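Local atomic coordinates of succinate--CoA ligase subunit alpha (Campylobacter jejuni, PDB entry 6MEL), a protein that belongs to the succinate--CoA ligase family and forms, as its alpha subunit, a complex with a beta subunit, combining a Rossmann-like CoA-binding domain with a CoA-ligase domain. Residues 144-150 with 170-176; 2-6 with 194-198; 73-78 with 95-101; 9-15 with 66-72; 184-189 with 214-218. All coordinates share one frame. Numbering follows the deposited sequence.

Contact 1: 144-150 with 170-176; sequences KKGCVGL and YGISTAV
Strands 148-150 and 174-176 run parallel, 16° apart with axes 4.9 Å apart, and illustrate how a beta bulge shifts register. Val148 pairs with Ile172 but Leu150 with Ala175, the extra residue being taken up where the chain turns a corner at Ser173 (phi/psi -82/-72). Before the bulge, Ile172 N is hydrogen-bonded to Lys144 O (2.9 Å) and Val148 N to Gly171 O (2.9 Å); Ser173 N reaches Val148 O (2.9 Å). Beyond it, Leu150 N meets Thr174 O (3.1 Å) and Val176 N meets Leu150 O (2.9 Å). Gly146 and Gly171 bring their CA atoms within 3.6 Å, too close for a CB on either. Ile172 (mm) sets CD1 3.9 Å from Leu150 CD2 and 4.2 Å from Val148 CB, while Leu150 CB touches Ala175 CB (3.6 Å). Helix 156-167 connects the two strands in a beta-alpha-beta unit; that helix covers Val148 and Leu150, helix 280-288 packs on Val148 and Tyr170, and strands 126-129 and 203-209 continue the sheet on its two sides.

Contact 2: 2-6 with 194-198; sequences SILVN and EFQKD
Ile3, with 100 Å² covered, is the residue round which this contact is built: a single aliphatic side chain from an irregular N-terminal segment packs against the side of the C-terminal turn of a helix. Its backbone is extended (phi/psi -131/152), and its pt rotamer lays CD1 over one face of the Phe195 ring, 3.6 Å from the ring centroid and 17° off the normal, a CH-pi contact in which CD1 comes 3.5 Å from Phe195 CZ. Its CG2 branch lies 3.7 Å from Glu194 O and 3.8 Å from Asp198 CB, so that Ile3 lies against the last turn of helix 188-197, between Glu194, Phe195 and Asp198. Directly after Ile3 the chain bends in a gamma turn at Leu4 (phi/psi 70/-45), closed by Val5 N to Ile3 O at 2.8 Å. The segment thereby runs from the CoA-ligase domain, where Ile3 N is hydrogen-bonded to Thr174, toward the first strand of the Rossmann-like domain, 10-14. Glu194 (chi1 and chi2 both m) offers its CB to Ile3 CD1 at 3.8 Å, and a water bridges its OE1 (2.7 Å) to Leu4 N (2.9 Å). Asp198, at the C-terminal end of its segment, takes chi1 t; its OD2 accepts a 2.7 Å hydrogen bond from Ser2 N, the first modelled residue, and is also hydrogen-bonded to Thr201.

Contact 3: 73-78 with 95-101; sequences VPAFAV and VITEHTP
The loops that follow the neighbouring parallel strands 68-71 and 92-95 pack side by side, and neither segment has much regular structure. Val95, the last residue of its strand, begins the contact with CG1 3.7 Å from Val78 CG1. Thr97 then turns toward the first loop: with chi1 m, its OG1 donates a 2.6 Å hydrogen bond to Val73 O, its CG2 lies 3.5 Å from Ala75 N, and its CB is 3.7 Å from Val78 CG2. Glu98 and His99 contribute mainly backbone, Glu98 O and His99 O standing 3.5 and 3.4 Å from Ala75 CB; His99 adopts a left-handed conformation (phi/psi 76/24) that curls the chain round this methyl group. Thr100 has the closest CA approach, 4.5 Å to Ala75 CA, and its OG1 comes 3.4 Å from Val78 CB. Pro101, the N-cap residue of the next helix, places CD 3.8 Å from Ala75 O. Opposite, residues 74-77 form a tight turn held by Ala77 N to Pro74 O (2.8 Å). Loops of this kind, from the C-terminal end of a strand to the next helix, belong to the beta-alpha-beta topology of a Rossmann-like domain. Tyr224 of the beta subunit packs on Phe76, and its Ser221 on His99 and Pro101. The loops connect strand 68-71 to helix 78-87 and strand 92-95 to helix 102-115.

Contact 4: 9-15 with 66-72; sequences TKVIVQG and ADVSLIF
Strands 10-14 and 68-71 run parallel and their side chains interlock obliquely. They cross at -31° with axes 4.6 Å apart, Ile12 pairing with Ser69, Val13 with Leu70 and Gln14 with Ile71. Hydrogen bonds run from Ile12 N to Val68 O (3.1 Å), Leu70 N to Ile12 O (2.8 Å), Gln14 N to Leu70 O (2.8 Å) and Phe72 N to Gln14 O (3.0 Å). On the face of Val11 and Val13, both t, each side chain leans forward: Val11 CG1 meets Leu70 CB (4.0 Å) and Val13 CG1 meets the edge of the Phe72 ring at CD2 (3.8 Å). Thr9, at the start of its segment, brings CG2 to Val68 CG2 (3.4 Å). On the face of Ile12 and Gln14 the lean is backward. Ile12 (pt) lays CG2 against Ala66 CB at 3.7 Å, and Gln14 OE1 accepts a 2.6 Å hydrogen bond from Ser69 OG. At the start a water joins Lys10 O (2.7 Å) to Asp67 N (2.8 Å). This pair is the switch point of the Rossmann order: strand 34-39 borders 10-14, strand 92-95 borders 68-71, and helix 57-64 covers Ile12.

Contact 5: 184-189 with 214-218; sequences IGLAYK and LEVEA
Ile184 opens the contact from a loop, its pt side chain setting CD1 4.1 Å from Leu214 CD1. After the chain passes Gly185 and Leu186, Ala187 serves as N-cap of helix 188-197; its CB also lies 4.1 Å from Leu214 CD1, so both residues converge on one methyl of the leucine (mt). Tyr188 follows in the first helical turn and has the largest covered area, 84 Å². The arrangement is one of helix starts meeting within an alpha/beta domain: helices 188-197 and 214-225 bracket strand 203-209 in sequence, and Tyr188 and Glu215 both pack on its Met206. With chi1 m, Tyr188 presents its ring edge, CD2, to Leu214 CB (4.1 Å) and its CB to Ala218 CB (4.0 Å), while its hydroxyl is hydrogen-bonded to Ile207 O. Glu215 sends its carboxylate to salt bridges with Lys153 and Lys262. Lys189 stretches along the surface until its NZ shares a water (3.2 Å) with Glu217 OE1 (2.4 Å); Met117 of the beta subunit packs on Glu217.

In the fold
The contacts show how two alpha/beta domains are held together and linked. Contacts 3 and 4 belong to the Rossmann-like domain, with centres 15 Å apart, and touch through Ile96 N and Ile71 O (3.1 Å, a probable hydrogen bond). Contacts 1 and 5 belong to the CoA-ligase domain, centres about 19 Å apart. Contact 2 lies between: its 2-6 segment runs on toward 9-15 of contact 4, Ile3 N meets Thr174 OG1 of contact 1 at 3.0 Å, and Leu4 CD1 touches Leu186 CD1 of contact 5 at 4.1 Å. Contacts 1 and 3 lie on opposite sides of the chain's centre, their centres about 28 Å apart, while contacts 3 and 5 reach the beta subunit.

Contact 1: 144-150 with 170-176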
# COMPACT_ATOMS: atom_id res chain seq x y z
N LYS A 144 -15.06 23.84 7.88
CA LYS A 144 -15.79 25.11 7.81
C LYS A 144 -15.66 25.65 6.39
O LYS A 144 -14.61 25.56 5.78
CB LYS A 144 -15.24 26.14 8.80
CG LYS A 144 -15.39 25.75 10.26
CD LYS A 144 -16.81 25.35 10.65
CE LYS A 144 -17.00 25.08 12.13
NZ LYS A 144 -17.97 23.98 12.31
N LYS A 145 -16.73 26.24 5.90
CA LYS A 145 -16.80 26.67 4.50
C LYS A 145 -15.75 27.74 4.22
O LYS A 145 -15.54 28.63 5.04
CB LYS A 145 -18.19 27.19 4.17
CG LYS A 145 -18.43 27.48 2.70
CD LYS A 145 -19.81 28.07 2.44
CE LYS A 145 -20.23 27.99 0.99
NZ LYS A 145 -20.64 26.60 0.66
N GLY A 146 -15.08 27.64 3.07
CA GLY A 146 -14.16 28.65 2.62
C GLY A 146 -13.72 28.41 1.19
O GLY A 146 -14.36 27.67 0.44
N CYS A 147 -12.59 29.02 0.82
CA CYS A 147 -12.18 29.10 -0.58
C CYS A 147 -11.02 28.13 -0.88
O CYS A 147 -10.45 28.23 -1.98
CB CYS A 147 -11.79 30.55 -0.91
SG CYS A 147 -10.28 31.10 -0.08
N VAL A 148 -10.64 27.23 0.05
CA VAL A 148 -9.50 26.30 -0.19
C VAL A 148 -10.00 24.89 -0.53
O VAL A 148 -10.70 24.27 0.23
CB VAL A 148 -8.52 26.30 0.99
CG1 VAL A 148 -7.31 25.42 0.70
CG2 VAL A 148 -8.05 27.72 1.32
N GLY A 149 -9.62 24.41 -1.71
CA GLY A 149 -9.85 23.03 -2.13
C GLY A 149 -8.77 22.13 -1.54
O GLY A 149 -7.64 22.60 -1.27
N LEU A 150 -9.11 20.85 -1.36
CA LEU A 150 -8.19 19.87 -0.73
C LEU A 150 -8.25 18.55 -1.52
O LEU A 150 -9.34 18.04 -1.73
CB LEU A 150 -8.74 19.71 0.68
CG LEU A 150 -7.87 19.18 1.80
CD1 LEU A 150 -6.39 19.39 1.58
CD2 LEU A 150 -8.33 19.81 3.12
N TYR A 170 -9.17 30.73 7.20
CA TYR A 170 -9.80 30.41 5.93
C TYR A 170 -10.76 29.21 6.10
O TYR A 170 -11.24 28.95 7.18
CB TYR A 170 -8.69 30.21 4.90
CG TYR A 170 -8.04 31.51 4.55
CD1 TYR A 170 -8.64 32.36 3.64
CD2 TYR A 170 -6.86 31.91 5.17
CE1 TYR A 170 -8.08 33.58 3.32
CE2 TYR A 170 -6.28 33.13 4.85
CZ TYR A 170 -6.89 33.96 3.93
OH TYR A 170 -6.35 35.15 3.56
N GLY A 171 -11.06 28.51 5.01
CA GLY A 171 -11.90 27.31 5.08
C GLY A 171 -11.82 26.53 3.78
O GLY A 171 -11.12 26.93 2.85
N ILE A 172 -12.58 25.44 3.74
CA ILE A 172 -12.51 24.45 2.72
C ILE A 172 -13.75 24.56 1.84
O ILE A 172 -14.86 24.65 2.35
CB ILE A 172 -12.40 23.04 3.32
CG1 ILE A 172 -11.19 22.89 4.25
CG2 ILE A 172 -12.42 22.02 2.20
CD1 ILE A 172 -9.86 23.31 3.65
N SER A 173 -13.54 24.47 0.53
CA SER A 173 -14.67 24.44 -0.39
C SER A 173 -15.18 23.00 -0.44
O SER A 173 -16.22 22.67 0.14
CB SER A 173 -14.31 25.01 -1.75
OG SER A 173 -13.09 24.46 -2.25
N THR A 174 -14.40 22.13 -1.08
CA THR A 174 -14.62 20.71 -1.09
C THR A 174 -13.27 20.04 -0.80
O THR A 174 -12.21 20.50 -1.32
CB THR A 174 -15.17 20.25 -2.44
OG1 THR A 174 -16.47 20.81 -2.70
CG2 THR A 174 -15.37 18.75 -2.52
N ALA A 175 -13.30 18.97 0.00
CA ALA A 175 -12.12 18.14 0.22
C ALA A 175 -12.41 16.73 -0.32
O ALA A 175 -13.48 16.17 -0.03
CB ALA A 175 -11.77 18.06 1.68
N VAL A 176 -11.45 16.18 -1.07
CA VAL A 176 -11.57 14.87 -1.65
C VAL A 176 -10.42 13.99 -1.16
O VAL A 176 -9.24 14.29 -1.37
CB VAL A 176 -11.58 14.94 -3.17
CG1 VAL A 176 -11.95 13.60 -3.76
CG2 VAL A 176 -12.49 16.04 -3.66
O HOH W 1 -18.16 24.41 0.82

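Contact 2: 2-6 with 194-198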
# COMPACT_ATOMS: atom_id res chain seq x y z
N SER A 2 -17.51 24.78 -4.64
CA SER A 2 -17.55 23.36 -4.33
C SER A 2 -17.46 22.59 -5.66
O SER A 2 -17.70 23.17 -6.76
CB SER A 2 -18.82 23.02 -3.59
OG SER A 2 -19.91 23.11 -4.49
N ILE A 3 -17.07 21.31 -5.57
CA ILE A 3 -17.02 20.44 -6.76
C ILE A 3 -17.73 19.13 -6.43
O ILE A 3 -17.77 18.75 -5.28
CB ILE A 3 -15.57 20.21 -7.26
CG1 ILE A 3 -14.72 19.41 -6.26
CG2 ILE A 3 -14.92 21.53 -7.66
CD1 ILE A 3 -13.36 19.02 -6.80
N LEU A 4 -18.28 18.51 -7.49
CA LEU A 4 -18.75 17.12 -7.59
C LEU A 4 -20.04 16.86 -6.79
O LEU A 4 -20.86 16.12 -7.22
CB LEU A 4 -17.65 16.15 -7.17
CG LEU A 4 -16.44 16.10 -8.11
CD1 LEU A 4 -15.40 15.14 -7.59
CD2 LEU A 4 -16.88 15.69 -9.52
N VAL A 5 -20.12 17.32 -5.55
CA VAL A 5 -21.27 16.99 -4.74
C VAL A 5 -21.68 18.26 -4.00
O VAL A 5 -20.85 19.17 -3.74
CB VAL A 5 -20.98 15.85 -3.74
CG1 VAL A 5 -20.67 14.53 -4.45
CG2 VAL A 5 -19.88 16.22 -2.75
N ASN A 6 -22.97 18.27 -3.64
CA ASN A 6 -23.58 19.37 -2.89
C ASN A 6 -24.82 18.86 -2.17
O ASN A 6 -25.13 17.66 -2.19
CB ASN A 6 -23.90 20.56 -3.80
CG ASN A 6 -24.99 20.23 -4.80
OD1 ASN A 6 -25.93 19.48 -4.55
ND2 ASN A 6 -24.89 20.85 -5.96
N GLU A 194 -11.29 20.47 -11.99
CA GLU A 194 -12.58 20.85 -11.39
C GLU A 194 -12.43 22.12 -10.55
O GLU A 194 -13.28 23.00 -10.63
CB GLU A 194 -13.16 19.73 -10.53
CG GLU A 194 -13.67 18.57 -11.36
CD GLU A 194 -15.03 18.81 -12.01
OE1 GLU A 194 -15.78 19.74 -11.59
OE2 GLU A 194 -15.34 18.02 -12.87
N PHE A 195 -11.39 22.18 -9.71
CA PHE A 195 -11.19 23.31 -8.78
C PHE A 195 -10.87 24.60 -9.55
O PHE A 195 -11.25 25.68 -9.16
CB PHE A 195 -10.10 23.01 -7.74
CG PHE A 195 -10.54 22.15 -6.58
CD1 PHE A 195 -11.64 22.50 -5.80
CD2 PHE A 195 -9.88 20.99 -6.26
CE1 PHE A 195 -12.04 21.72 -4.73
CE2 PHE A 195 -10.27 20.21 -5.18
CZ PHE A 195 -11.36 20.56 -4.43
N GLN A 196 -10.16 24.47 -10.66
CA GLN A 196 -9.79 25.61 -11.49
C GLN A 196 -11.07 26.24 -12.07
O GLN A 196 -11.17 27.43 -12.16
CB GLN A 196 -8.84 25.15 -12.60
CG GLN A 196 -8.45 26.23 -13.61
CD GLN A 196 -7.61 27.31 -12.96
OE1 GLN A 196 -6.67 27.04 -12.22
NE2 GLN A 196 -7.97 28.56 -13.21
N LYS A 197 -12.06 25.41 -12.41
CA LYS A 197 -13.36 25.87 -12.94
C LYS A 197 -14.34 26.32 -11.84
O LYS A 197 -15.35 26.83 -12.16
CB LYS A 197 -14.08 24.74 -13.69
CG LYS A 197 -13.40 24.25 -14.96
CD LYS A 197 -14.31 23.34 -15.76
CE LYS A 197 -14.06 21.87 -15.52
NZ LYS A 197 -13.01 21.38 -16.44
N ASP A 198 -14.08 26.01 -10.56
CA ASP A 198 -14.97 26.34 -9.46
C ASP A 198 -14.61 27.74 -8.96
O ASP A 198 -13.52 27.97 -8.37
CB ASP A 198 -14.86 25.29 -8.33
CG ASP A 198 -15.54 25.74 -7.05
OD1 ASP A 198 -16.44 26.55 -7.18
OD2 ASP A 198 -15.16 25.27 -5.93
O HOH W 2 -18.04 19.69 -10.16

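Contact 3: 73-78 with 95-101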
# COMPACT_ATOMS: atom_id res chain seq x y z
N VAL A 73 -18.90 -1.64 1.48
CA VAL A 73 -18.89 -3.09 1.52
C VAL A 73 -17.48 -3.60 1.85
O VAL A 73 -16.49 -2.92 1.63
CB VAL A 73 -19.38 -3.71 0.21
CG1 VAL A 73 -20.78 -3.23 -0.15
CG2 VAL A 73 -18.35 -3.49 -0.91
N PRO A 74 -17.37 -4.82 2.40
CA PRO A 74 -16.08 -5.38 2.74
C PRO A 74 -15.18 -5.54 1.51
O PRO A 74 -15.64 -5.54 0.38
CB PRO A 74 -16.41 -6.77 3.31
CG PRO A 74 -17.92 -6.72 3.67
CD PRO A 74 -18.50 -5.76 2.65
N ALA A 75 -13.89 -5.68 1.77
CA ALA A 75 -12.85 -5.69 0.78
C ALA A 75 -13.10 -6.76 -0.30
O ALA A 75 -12.83 -6.49 -1.48
CB ALA A 75 -11.53 -5.91 1.48
N PHE A 76 -13.64 -7.92 0.09
CA PHE A 76 -13.86 -8.99 -0.82
C PHE A 76 -15.00 -8.67 -1.79
O PHE A 76 -15.13 -9.40 -2.76
CB PHE A 76 -14.08 -10.33 -0.11
CG PHE A 76 -15.26 -10.36 0.84
CD1 PHE A 76 -16.56 -10.46 0.37
CD2 PHE A 76 -15.06 -10.33 2.22
CE1 PHE A 76 -17.65 -10.48 1.24
CE2 PHE A 76 -16.14 -10.34 3.10
CZ PHE A 76 -17.44 -10.43 2.61
N ALA A 77 -15.80 -7.64 -1.52
CA ALA A 77 -16.99 -7.32 -2.30
C ALA A 77 -16.79 -6.04 -3.12
O ALA A 77 -17.65 -5.69 -3.95
CB ALA A 77 -18.22 -7.21 -1.37
N VAL A 78 -15.69 -5.33 -2.90
CA VAL A 78 -15.53 -3.95 -3.43
C VAL A 78 -15.56 -3.97 -4.97
O VAL A 78 -16.27 -3.20 -5.59
CB VAL A 78 -14.28 -3.23 -2.87
CG1 VAL A 78 -13.91 -2.00 -3.73
CG2 VAL A 78 -14.48 -2.79 -1.41
N VAL A 95 -15.60 5.11 -2.69
CA VAL A 95 -15.33 3.78 -2.12
C VAL A 95 -14.41 3.95 -0.90
O VAL A 95 -13.25 4.26 -1.05
CB VAL A 95 -14.69 2.83 -3.16
CG1 VAL A 95 -14.49 1.45 -2.58
CG2 VAL A 95 -15.48 2.77 -4.46
N ILE A 96 -14.93 3.65 0.28
CA ILE A 96 -14.23 3.88 1.53
C ILE A 96 -13.25 2.76 1.85
O ILE A 96 -12.14 3.04 2.32
CB ILE A 96 -15.24 4.05 2.69
CG1 ILE A 96 -16.23 5.19 2.40
CG2 ILE A 96 -14.52 4.23 4.01
CD1 ILE A 96 -15.59 6.52 2.04
N THR A 97 -13.67 1.51 1.62
CA THR A 97 -13.08 0.31 2.19
C THR A 97 -11.60 0.16 1.79
O THR A 97 -11.20 0.46 0.65
CB THR A 97 -13.86 -0.92 1.69
OG1 THR A 97 -15.23 -0.63 1.97
CG2 THR A 97 -13.42 -2.23 2.30
N GLU A 98 -10.80 -0.27 2.77
CA GLU A 98 -9.39 -0.60 2.62
C GLU A 98 -9.24 -2.11 2.37
O GLU A 98 -10.13 -2.88 2.68
CB GLU A 98 -8.63 -0.19 3.90
CG GLU A 98 -7.10 -0.33 3.76
CD GLU A 98 -6.24 0.43 4.80
OE1 GLU A 98 -6.80 0.61 5.91
OE2 GLU A 98 -5.03 0.84 4.48
N HIS A 99 -8.08 -2.51 1.84
CA HIS A 99 -7.61 -3.90 1.65
C HIS A 99 -8.30 -4.57 0.46
O HIS A 99 -8.36 -5.80 0.40
CB HIS A 99 -7.69 -4.72 2.96
CG HIS A 99 -6.97 -4.12 4.11
ND1 HIS A 99 -5.63 -3.72 4.01
CD2 HIS A 99 -7.39 -3.76 5.34
CE1 HIS A 99 -5.24 -3.20 5.16
NE2 HIS A 99 -6.32 -3.17 5.98
N THR A 100 -8.79 -3.78 -0.51
CA THR A 100 -9.33 -4.37 -1.75
C THR A 100 -8.18 -5.00 -2.54
O THR A 100 -7.16 -4.36 -2.76
CB THR A 100 -10.06 -3.32 -2.60
OG1 THR A 100 -11.09 -2.72 -1.83
CG2 THR A 100 -10.65 -3.91 -3.87
N PRO A 101 -8.27 -6.27 -2.98
CA PRO A 101 -7.23 -6.82 -3.86
C PRO A 101 -6.97 -5.91 -5.07
O PRO A 101 -7.91 -5.40 -5.69
CB PRO A 101 -7.79 -8.21 -4.23
CG PRO A 101 -8.70 -8.57 -3.07
CD PRO A 101 -9.33 -7.24 -2.69

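Contact 4: 9-15 with 66-72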
# COMPACT_ATOMS: atom_id res chain seq x y z
N THR A 9 -27.23 16.62 -4.10
CA THR A 9 -26.80 15.37 -4.77
C THR A 9 -27.54 14.17 -4.13
O THR A 9 -27.42 13.95 -2.95
CB THR A 9 -25.29 15.18 -4.64
OG1 THR A 9 -24.63 16.38 -5.05
CG2 THR A 9 -24.80 13.97 -5.41
N LYS A 10 -28.22 13.36 -4.92
CA LYS A 10 -28.83 12.14 -4.42
C LYS A 10 -27.80 11.02 -4.33
O LYS A 10 -27.12 10.74 -5.33
CB LYS A 10 -29.95 11.71 -5.36
CG LYS A 10 -31.03 12.76 -5.55
CD LYS A 10 -32.40 12.19 -5.82
CE LYS A 10 -33.04 12.77 -7.05
NZ LYS A 10 -32.37 12.22 -8.25
N VAL A 11 -27.78 10.35 -3.17
CA VAL A 11 -26.78 9.36 -2.85
C VAL A 11 -27.46 8.08 -2.39
O VAL A 11 -28.29 8.14 -1.51
CB VAL A 11 -25.87 9.86 -1.72
CG1 VAL A 11 -24.87 8.79 -1.28
CG2 VAL A 11 -25.16 11.17 -2.08
N ILE A 12 -27.01 6.93 -2.92
CA ILE A 12 -27.32 5.63 -2.38
C ILE A 12 -26.09 5.08 -1.68
O ILE A 12 -24.94 5.40 -2.06
CB ILE A 12 -27.82 4.66 -3.45
CG1 ILE A 12 -26.86 4.60 -4.63
CG2 ILE A 12 -29.22 5.03 -3.89
CD1 ILE A 12 -27.18 3.48 -5.59
N VAL A 13 -26.33 4.20 -0.72
CA VAL A 13 -25.24 3.59 0.04
C VAL A 13 -25.23 2.09 -0.28
O VAL A 13 -26.21 1.40 -0.09
CB VAL A 13 -25.45 3.83 1.55
CG1 VAL A 13 -24.36 3.20 2.37
CG2 VAL A 13 -25.60 5.31 1.87
N GLN A 14 -24.09 1.59 -0.78
CA GLN A 14 -23.91 0.16 -0.95
C GLN A 14 -23.30 -0.36 0.37
O GLN A 14 -22.35 0.23 0.90
CB GLN A 14 -23.10 -0.15 -2.20
CG GLN A 14 -23.81 0.19 -3.51
CD GLN A 14 -22.92 0.15 -4.72
OE1 GLN A 14 -22.65 1.18 -5.34
NE2 GLN A 14 -22.47 -1.05 -5.07
N GLY A 15 -23.90 -1.42 0.91
CA GLY A 15 -23.55 -1.93 2.25
C GLY A 15 -24.24 -1.13 3.36
O GLY A 15 -23.73 -1.00 4.46
N ALA A 66 -30.94 8.21 -8.20
CA ALA A 66 -29.57 8.55 -7.68
C ALA A 66 -28.51 8.23 -8.74
O ALA A 66 -28.64 7.24 -9.44
CB ALA A 66 -29.30 7.74 -6.43
N ASP A 67 -27.47 9.07 -8.85
CA ASP A 67 -26.36 8.72 -9.72
C ASP A 67 -25.03 8.83 -8.99
O ASP A 67 -23.96 8.77 -9.63
CB ASP A 67 -26.41 9.47 -11.06
CG ASP A 67 -26.27 10.97 -10.97
OD1 ASP A 67 -26.02 11.49 -9.87
OD2 ASP A 67 -26.46 11.60 -12.01
N VAL A 68 -25.08 8.90 -7.66
CA VAL A 68 -23.91 8.88 -6.84
C VAL A 68 -24.07 7.77 -5.81
O VAL A 68 -25.11 7.67 -5.22
CB VAL A 68 -23.66 10.25 -6.19
CG1 VAL A 68 -22.40 10.22 -5.35
CG2 VAL A 68 -23.58 11.35 -7.25
N SER A 69 -23.04 6.94 -5.62
CA SER A 69 -23.07 5.89 -4.65
C SER A 69 -21.90 6.02 -3.68
O SER A 69 -20.75 6.37 -4.05
CB SER A 69 -23.05 4.54 -5.32
OG SER A 69 -23.15 3.51 -4.35
N LEU A 70 -22.17 5.65 -2.43
CA LEU A 70 -21.19 5.64 -1.34
C LEU A 70 -21.06 4.18 -0.87
O LEU A 70 -22.07 3.56 -0.42
CB LEU A 70 -21.68 6.56 -0.22
CG LEU A 70 -20.88 6.55 1.09
CD1 LEU A 70 -19.43 6.91 0.89
CD2 LEU A 70 -21.50 7.53 2.06
N ILE A 71 -19.86 3.63 -1.00
CA ILE A 71 -19.64 2.18 -0.90
C ILE A 71 -18.84 1.83 0.36
O ILE A 71 -17.67 2.23 0.51
CB ILE A 71 -18.95 1.66 -2.16
CG1 ILE A 71 -19.79 1.99 -3.41
CG2 ILE A 71 -18.64 0.17 -2.02
CD1 ILE A 71 -19.27 1.42 -4.69
N PHE A 72 -19.46 1.03 1.24
CA PHE A 72 -18.90 0.60 2.53
C PHE A 72 -18.71 -0.92 2.60
O PHE A 72 -18.33 -1.42 3.66
CB PHE A 72 -19.81 0.95 3.71
CG PHE A 72 -19.78 2.41 4.10
CD1 PHE A 72 -18.71 2.91 4.82
CD2 PHE A 72 -20.82 3.27 3.77
CE1 PHE A 72 -18.66 4.25 5.20
CE2 PHE A 72 -20.78 4.61 4.14
CZ PHE A 72 -19.70 5.10 4.84
O HOH W 3 -27.32 11.64 -7.84

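Contact 5: 184-189 with 214-218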
# COMPACT_ATOMS: atom_id res chain seq x y z
N ILE A 184 -6.29 3.90 -7.89
CA ILE A 184 -7.34 4.72 -7.39
C ILE A 184 -8.07 5.31 -8.59
O ILE A 184 -7.75 5.00 -9.72
CB ILE A 184 -6.79 5.81 -6.45
CG1 ILE A 184 -5.70 6.65 -7.11
CG2 ILE A 184 -6.29 5.20 -5.13
CD1 ILE A 184 -5.37 7.91 -6.36
N GLY A 185 -9.08 6.13 -8.31
CA GLY A 185 -9.88 6.71 -9.35
C GLY A 185 -9.43 8.11 -9.69
O GLY A 185 -8.27 8.32 -10.11
N LEU A 186 -10.34 9.07 -9.54
CA LEU A 186 -10.00 10.46 -9.75
C LEU A 186 -8.79 10.83 -8.87
O LEU A 186 -8.68 10.43 -7.69
CB LEU A 186 -11.19 11.35 -9.37
CG LEU A 186 -12.45 11.21 -10.21
CD1 LEU A 186 -13.56 12.07 -9.64
CD2 LEU A 186 -12.21 11.56 -11.66
N ALA A 187 -7.86 11.60 -9.43
CA ALA A 187 -6.68 12.04 -8.69
C ALA A 187 -6.41 13.54 -8.91
O ALA A 187 -7.32 14.30 -9.12
CB ALA A 187 -5.53 11.15 -9.09
N TYR A 188 -5.14 13.94 -8.90
CA TYR A 188 -4.78 15.35 -8.86
C TYR A 188 -5.23 16.06 -10.14
O TYR A 188 -5.85 17.12 -10.08
CB TYR A 188 -3.26 15.52 -8.65
CG TYR A 188 -2.79 14.87 -7.38
CD1 TYR A 188 -3.14 15.38 -6.14
CD2 TYR A 188 -2.09 13.67 -7.42
CE1 TYR A 188 -2.78 14.74 -4.97
CE2 TYR A 188 -1.72 13.03 -6.25
CZ TYR A 188 -2.05 13.57 -5.03
OH TYR A 188 -1.63 12.95 -3.87
N LYS A 189 -4.95 15.48 -11.31
CA LYS A 189 -5.21 16.20 -12.58
C LYS A 189 -6.69 16.53 -12.74
O LYS A 189 -7.03 17.65 -13.03
CB LYS A 189 -4.82 15.37 -13.80
CG LYS A 189 -3.32 15.23 -13.98
CD LYS A 189 -2.94 14.38 -15.17
CE LYS A 189 -1.47 14.60 -15.45
NZ LYS A 189 -0.95 13.63 -16.44
N LEU A 214 2.21 9.89 -9.45
CA LEU A 214 1.09 10.82 -9.78
C LEU A 214 1.49 12.28 -9.48
O LEU A 214 1.17 13.19 -10.29
CB LEU A 214 -0.18 10.45 -9.00
CG LEU A 214 -0.96 9.23 -9.50
CD1 LEU A 214 -2.14 8.98 -8.59
CD2 LEU A 214 -1.46 9.39 -10.95
N GLU A 215 2.17 12.49 -8.35
CA GLU A 215 2.48 13.86 -7.91
C GLU A 215 3.58 14.48 -8.80
O GLU A 215 3.60 15.70 -8.99
CB GLU A 215 2.86 13.86 -6.42
CG GLU A 215 1.76 13.36 -5.50
CD GLU A 215 1.81 11.87 -5.19
OE1 GLU A 215 2.37 11.10 -6.01
OE2 GLU A 215 1.33 11.47 -4.11
N VAL A 216 4.48 13.68 -9.36
CA VAL A 216 5.50 14.17 -10.33
C VAL A 216 4.79 14.63 -11.61
O VAL A 216 4.93 15.75 -12.02
CB VAL A 216 6.56 13.10 -10.67
CG1 VAL A 216 7.55 13.55 -11.77
CG2 VAL A 216 7.30 12.66 -9.43
N GLU A 217 3.96 13.76 -12.18
CA GLU A 217 3.19 14.07 -13.40
C GLU A 217 2.28 15.28 -13.18
O GLU A 217 2.10 16.06 -14.13
CB GLU A 217 2.37 12.88 -13.89
CG GLU A 217 3.25 11.73 -14.40
CD GLU A 217 2.59 10.35 -14.44
OE1 GLU A 217 1.36 10.24 -14.23
OE2 GLU A 217 3.33 9.37 -14.69
N ALA A 218 1.71 15.43 -11.97
CA ALA A 218 0.83 16.58 -11.66
C ALA A 218 1.58 17.92 -11.78
O ALA A 218 0.99 18.94 -12.04
CB ALA A 218 0.23 16.47 -10.28
O HOH W 4 -0.75 11.41 -14.20